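Local coordinates for epidermin decarboxylase (Staphylococcus epidermidis, PDB 1G63), which catalyses the FMN-dependent oxidative decarboxylation of the C-terminal cysteine residue of the epidermin precursor peptide, forming a carbon-carbon double bond, at residues L6-A11 with T100-T105. Sequence-based numbering, arbitrary orientation.
With FMN (flavin mononucleotide), chain N; FMN (flavin mononucleotide), chain M.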
ATOM      1  N   LEU B   6     -19.699  24.269  20.644  1.00 30.59           N
ATOM      2  CA  LEU B   6     -19.030  23.534  19.578  1.00 29.66           C
ATOM      3  C   LEU B   6     -18.465  24.475  18.524  1.00 29.10           C
ATOM      4  O   LEU B   6     -19.153  25.388  18.064  1.00 28.26           O
ATOM      5  CB  LEU B   6     -20.000  22.561  18.905  1.00 27.62           C
ATOM      6  CG  LEU B   6     -19.512  21.885  17.615  1.00 27.28           C
ATOM      7  CD1 LEU B   6     -18.227  21.111  17.879  1.00 27.21           C
ATOM      8  CD2 LEU B   6     -20.590  20.963  17.074  1.00 24.80           C
ATOM      9  N   ILE B   7     -17.204  24.262  18.160  1.00 28.56           N
ATOM     10  CA  ILE B   7     -16.573  25.074  17.131  1.00 27.57           C
ATOM     11  C   ILE B   7     -16.487  24.237  15.864  1.00 27.55           C
ATOM     12  O   ILE B   7     -15.965  23.123  15.879  1.00 28.09           O
ATOM     13  CB  ILE B   7     -15.132  25.493  17.493  1.00 26.93           C
ATOM     14  CG1 ILE B   7     -15.137  26.481  18.656  1.00 25.71           C
ATOM     15  CG2 ILE B   7     -14.447  26.118  16.262  1.00 24.42           C
ATOM     16  CD1 ILE B   7     -13.740  26.880  19.104  1.00 25.45           C
ATOM     17  N   CYS B   8     -17.020  24.769  14.774  1.00 26.40           N
ATOM     18  CA  CYS B   8     -16.950  24.097  13.484  1.00 25.52           C
ATOM     19  C   CYS B   8     -15.936  24.907  12.684  1.00 25.17           C
ATOM     20  O   CYS B   8     -16.236  26.013  12.238  1.00 25.53           O
ATOM     21  CB  CYS B   8     -18.322  24.101  12.792  1.00 23.97           C
ATOM     22  SG  CYS B   8     -19.523  22.956  13.557  1.00 20.39           S
ATOM     23  N   ALA B   9     -14.729  24.368  12.539  1.00 24.43           N
ATOM     24  CA  ALA B   9     -13.652  25.047  11.818  1.00 23.67           C
ATOM     25  C   ALA B   9     -13.549  24.608  10.358  1.00 23.33           C
ATOM     26  O   ALA B   9     -13.601  23.419  10.043  1.00 20.89           O
ATOM     27  CB  ALA B   9     -12.325  24.814  12.530  1.00 22.58           C
ATOM     28  N   THR B  10     -13.388  25.585   9.474  1.00 23.87           N
ATOM     29  CA  THR B  10     -13.285  25.324   8.047  1.00 22.80           C
ATOM     30  C   THR B  10     -11.921  25.725   7.491  1.00 24.59           C
ATOM     31  O   THR B  10     -11.113  26.370   8.181  1.00 22.82           O
ATOM     32  CB  THR B  10     -14.408  26.056   7.270  1.00 22.27           C
ATOM     33  OG1 THR B  10     -14.227  27.476   7.360  1.00 20.30           O
ATOM     34  CG2 THR B  10     -15.768  25.682   7.847  1.00 19.29           C
ATOM     35  N   ALA B  11     -11.684  25.346   6.236  1.00 24.68           N
ATOM     36  CA  ALA B  11     -10.417  25.595   5.558  1.00 26.07           C
ATOM     37  C   ALA B  11     -10.058  27.048   5.265  1.00 27.59           C
ATOM     38  O   ALA B  11      -9.842  27.439   4.117  1.00 27.63           O
ATOM     39  CB  ALA B  11     -10.348  24.772   4.278  1.00 25.20           C
ATOM     40  N   THR B 100     -20.858  20.302   8.005  1.00 27.28           N
ATOM     41  CA  THR B 100     -21.936  20.911   7.281  1.00 27.69           C
ATOM     42  C   THR B 100     -23.301  20.246   7.604  1.00 28.17           C
ATOM     43  O   THR B 100     -24.348  20.901   7.579  1.00 25.81           O
ATOM     44  CB  THR B 100     -21.539  20.886   5.793  1.00 26.64           C
ATOM     45  OG1 THR B 100     -22.042  22.047   5.147  1.00 31.53           O
ATOM     46  CG2 THR B 100     -22.025  19.657   5.121  1.00 26.02           C
ATOM     47  N   THR B 101     -23.287  18.958   7.945  1.00 27.62           N
ATOM     48  CA  THR B 101     -24.526  18.263   8.318  1.00 27.72           C
ATOM     49  C   THR B 101     -24.952  18.723   9.721  1.00 27.67           C
ATOM     50  O   THR B 101     -26.142  18.824  10.029  1.00 28.18           O
ATOM     51  CB  THR B 101     -24.340  16.723   8.337  1.00 26.97           C
ATOM     52  OG1 THR B 101     -24.133  16.252   7.004  1.00 26.74           O
ATOM     53  CG2 THR B 101     -25.564  16.036   8.922  1.00 24.96           C
ATOM     54  N   VAL B 102     -23.965  18.984  10.573  1.00 27.05           N
ATOM     55  CA  VAL B 102     -24.230  19.465  11.922  1.00 27.24           C
ATOM     56  C   VAL B 102     -24.834  20.870  11.851  1.00 27.35           C
ATOM     57  O   VAL B 102     -25.751  21.199  12.610  1.00 26.65           O
ATOM     58  CB  VAL B 102     -22.924  19.490  12.770  1.00 27.04           C
ATOM     59  CG1 VAL B 102     -23.067  20.430  13.973  1.00 23.15           C
ATOM     60  CG2 VAL B 102     -22.606  18.074  13.245  1.00 25.37           C
ATOM     61  N   CYS B 103     -24.327  21.688  10.931  1.00 26.90           N
ATOM     62  CA  CYS B 103     -24.824  23.046  10.767  1.00 27.45           C
ATOM     63  C   CYS B 103     -26.252  23.099  10.244  1.00 27.68           C
ATOM     64  O   CYS B 103     -26.989  24.015  10.582  1.00 27.29           O
ATOM     65  CB  CYS B 103     -23.893  23.856   9.855  1.00 25.90           C
ATOM     66  SG  CYS B 103     -22.297  24.239  10.614  1.00 25.19           S
ATOM     67  N   LEU B 104     -26.648  22.127   9.425  1.00 29.61           N
ATOM     68  CA  LEU B 104     -28.016  22.106   8.913  1.00 31.32           C
ATOM     69  C   LEU B 104     -28.954  21.779  10.071  1.00 32.17           C
ATOM     70  O   LEU B 104     -29.949  22.460  10.303  1.00 31.48           O
ATOM     71  CB  LEU B 104     -28.190  21.046   7.821  1.00 30.03           C
ATOM     72  CG  LEU B 104     -29.640  20.884   7.316  1.00 32.04           C
ATOM     73  CD1 LEU B 104     -29.763  21.385   5.886  1.00 29.84           C
ATOM     74  CD2 LEU B 104     -30.065  19.428   7.389  1.00 31.00           C
ATOM     75  N   THR B 105     -28.612  20.725  10.800  1.00 32.85           N
ATOM     76  CA  THR B 105     -29.414  20.275  11.924  1.00 33.85           C
ATOM     77  C   THR B 105     -29.540  21.325  13.026  1.00 34.36           C
ATOM     78  O   THR B 105     -30.611  21.489  13.611  1.00 33.79           O
ATOM     79  CB  THR B 105     -28.822  18.982  12.520  1.00 33.11           C
ATOM     80  OG1 THR B 105     -28.714  17.992  11.496  1.00 33.38           O
ATOM     81  CG2 THR B 105     -29.705  18.448  13.632  1.00 34.93           C
TER
HETATM   82  N1  FMN N 501     -11.309  30.224   1.845  1.00 30.19           N
HETATM   83  C2  FMN N 501     -11.972  31.102   2.663  1.00 30.16           C
HETATM   84  O2  FMN N 501     -13.160  31.246   2.662  1.00 31.08           O
HETATM   85  N3  FMN N 501     -11.209  31.905   3.575  1.00 29.52           N
HETATM   86  C4  FMN N 501      -9.862  31.877   3.702  1.00 29.68           C
HETATM   87  O4  FMN N 501      -9.293  32.635   4.502  1.00 30.20           O
HETATM   88  C4A FMN N 501      -9.150  30.958   2.806  1.00 30.21           C
HETATM   89  N5  FMN N 501      -7.831  30.819   2.882  1.00 32.71           N
HETATM   90  C5A FMN N 501      -7.213  29.835   2.163  1.00 31.73           C
HETATM   91  C6  FMN N 501      -5.778  29.606   2.322  1.00 32.44           C
HETATM   92  C7  FMN N 501      -5.073  28.737   1.541  1.00 32.15           C
HETATM   93  C7M FMN N 501      -3.566  28.517   1.748  1.00 30.77           C
HETATM   94  C8  FMN N 501      -5.812  27.809   0.661  1.00 31.77           C
HETATM   95  C8M FMN N 501      -5.100  26.734  -0.125  1.00 31.13           C
HETATM   96  C9  FMN N 501      -7.173  28.032   0.476  1.00 29.69           C
HETATM   97  C9A FMN N 501      -7.905  29.004   1.187  1.00 30.45           C
HETATM   98  N10 FMN N 501      -9.305  29.255   1.050  1.00 27.80           N
HETATM   99  C10 FMN N 501      -9.982  30.127   1.894  1.00 28.94           C
HETATM  100  C1' FMN N 501     -10.095  28.447   0.109  1.00 25.95           C
HETATM  101  C2' FMN N 501     -10.744  27.262   0.867  1.00 23.53           C
HETATM  102  O2' FMN N 501      -9.818  26.409   1.543  1.00 23.94           O
HETATM  103  C3' FMN N 501     -11.567  26.412  -0.100  1.00 22.46           C
HETATM  104  O3' FMN N 501     -12.655  27.224  -0.650  1.00 19.97           O
HETATM  105  C4' FMN N 501     -12.159  25.137   0.482  1.00 23.26           C
HETATM  106  O4' FMN N 501     -12.751  24.316  -0.556  1.00 22.15           O
HETATM  107  C5' FMN N 501     -13.175  25.360   1.591  1.00 24.06           C
HETATM  108  O5' FMN N 501     -13.585  24.100   2.163  1.00 25.55           O
HETATM  109  P   FMN N 501     -14.372  23.982   3.536  1.00 21.73           P
HETATM  110  O1P FMN N 501     -15.614  24.805   3.403  1.00 24.48           O
HETATM  111  O2P FMN N 501     -13.465  24.424   4.620  1.00 25.14           O
HETATM  112  O3P FMN N 501     -14.690  22.448   3.661  1.00 25.23           O
HETATM  113  N1  FMN M 500     -29.119  12.222   6.650  1.00 30.56           N
HETATM  114  C2  FMN M 500     -30.428  12.239   6.235  1.00 27.78           C
HETATM  115  O2  FMN M 500     -30.886  13.041   5.473  1.00 25.78           O
HETATM  116  N3  FMN M 500     -31.312  11.247   6.740  1.00 28.43           N
HETATM  117  C4  FMN M 500     -30.982  10.270   7.612  1.00 29.50           C
HETATM  118  O4  FMN M 500     -31.845   9.479   8.009  1.00 30.59           O
HETATM  119  C4A FMN M 500     -29.590  10.264   8.086  1.00 29.88           C
HETATM  120  N5  FMN M 500     -29.152   9.320   8.909  1.00 30.74           N
HETATM  121  C5A FMN M 500     -27.823   9.246   9.191  1.00 31.34           C
HETATM  122  C6  FMN M 500     -27.316   8.149  10.013  1.00 33.06           C
HETATM  123  C7  FMN M 500     -26.018   8.082  10.453  1.00 33.98           C
HETATM  124  C7M FMN M 500     -25.520   6.899  11.304  1.00 35.03           C
HETATM  125  C8  FMN M 500     -25.024   9.018   9.887  1.00 33.05           C
HETATM  126  C8M FMN M 500     -23.561   8.903  10.223  1.00 32.36           C
HETATM  127  C9  FMN M 500     -25.498  10.086   9.127  1.00 30.85           C
HETATM  128  C9A FMN M 500     -26.852  10.240   8.758  1.00 30.12           C
HETATM  129  N10 FMN M 500     -27.376  11.297   7.960  1.00 28.41           N
HETATM  130  C10 FMN M 500     -28.692  11.299   7.519  1.00 28.48           C
HETATM  131  C1' FMN M 500     -26.466  12.339   7.440  1.00 26.13           C
HETATM  132  C2' FMN M 500     -26.008  11.961   6.012  1.00 24.43           C
HETATM  133  O2' FMN M 500     -25.350  10.689   5.917  1.00 25.78           O
HETATM  134  C3' FMN M 500     -25.063  13.027   5.465  1.00 22.38           C
HETATM  135  O3' FMN M 500     -25.765  14.297   5.391  1.00 21.95           O
HETATM  136  C4' FMN M 500     -24.447  12.737   4.105  1.00 22.63           C
HETATM  137  O4' FMN M 500     -23.433  13.717   3.786  1.00 20.67           O
HETATM  138  C5' FMN M 500     -25.446  12.653   2.962  1.00 22.78           C
HETATM  139  O5' FMN M 500     -24.791  12.257   1.746  1.00 24.52           O
HETATM  140  P   FMN M 500     -25.551  11.743   0.466  1.00 24.22           P
HETATM  141  O1P FMN M 500     -26.510  12.802   0.090  1.00 26.99           O
HETATM  142  O2P FMN M 500     -26.204  10.431   0.773  1.00 26.79           O
HETATM  143  O3P FMN M 500     -24.419  11.548  -0.612  1.00 23.74           O
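Val102 meets Leu6 and Cys8 where helix 98-105 lies over the central parallel sheet of this Rossmann-like flavoprotein. From CB of Val102, the CG1 branch leaves anti to the backbone N (chi1 160°) and comes down on strand 5-9. There CG1 meets Leu6 CD2 tip to tip at 4.0 Å. The same methyl lies 4.4 Å from Cys8 SG. Cys8 also points at the helix, and its SG sits 4.2 Å from Cys103 SG. This is loose apolar packing, far too long for a disulfide. Leu35 of the next strand and Val71 of helix 67-72 add to the packing around Val102. The axes of segments 6-9 and 100-105 come within 10.0 Å, with 130° between their N-to-C directions.

The two segments also reach two equivalent FMN molecules, from the end of 6-11 and near the start of 100-105. Ala11 N donates to phosphate O2P of one FMN at 2.6 Å. Ala11 O accepts from ribityl O2' of that FMN at 2.8 Å. On the helix, Thr101 OG1 accepts from O3' of a second FMN at 3.0 Å. This second FMN is also bound by Ala11 of a neighbouring subunit.

The active-site residue His67 lies close to Val102 and touches Thr101. Between strand and helix all contacts are apolar, so the fit of methyls and sulfurs joins them, while Ala11 and Thr101 hydrogen-bond to FMN.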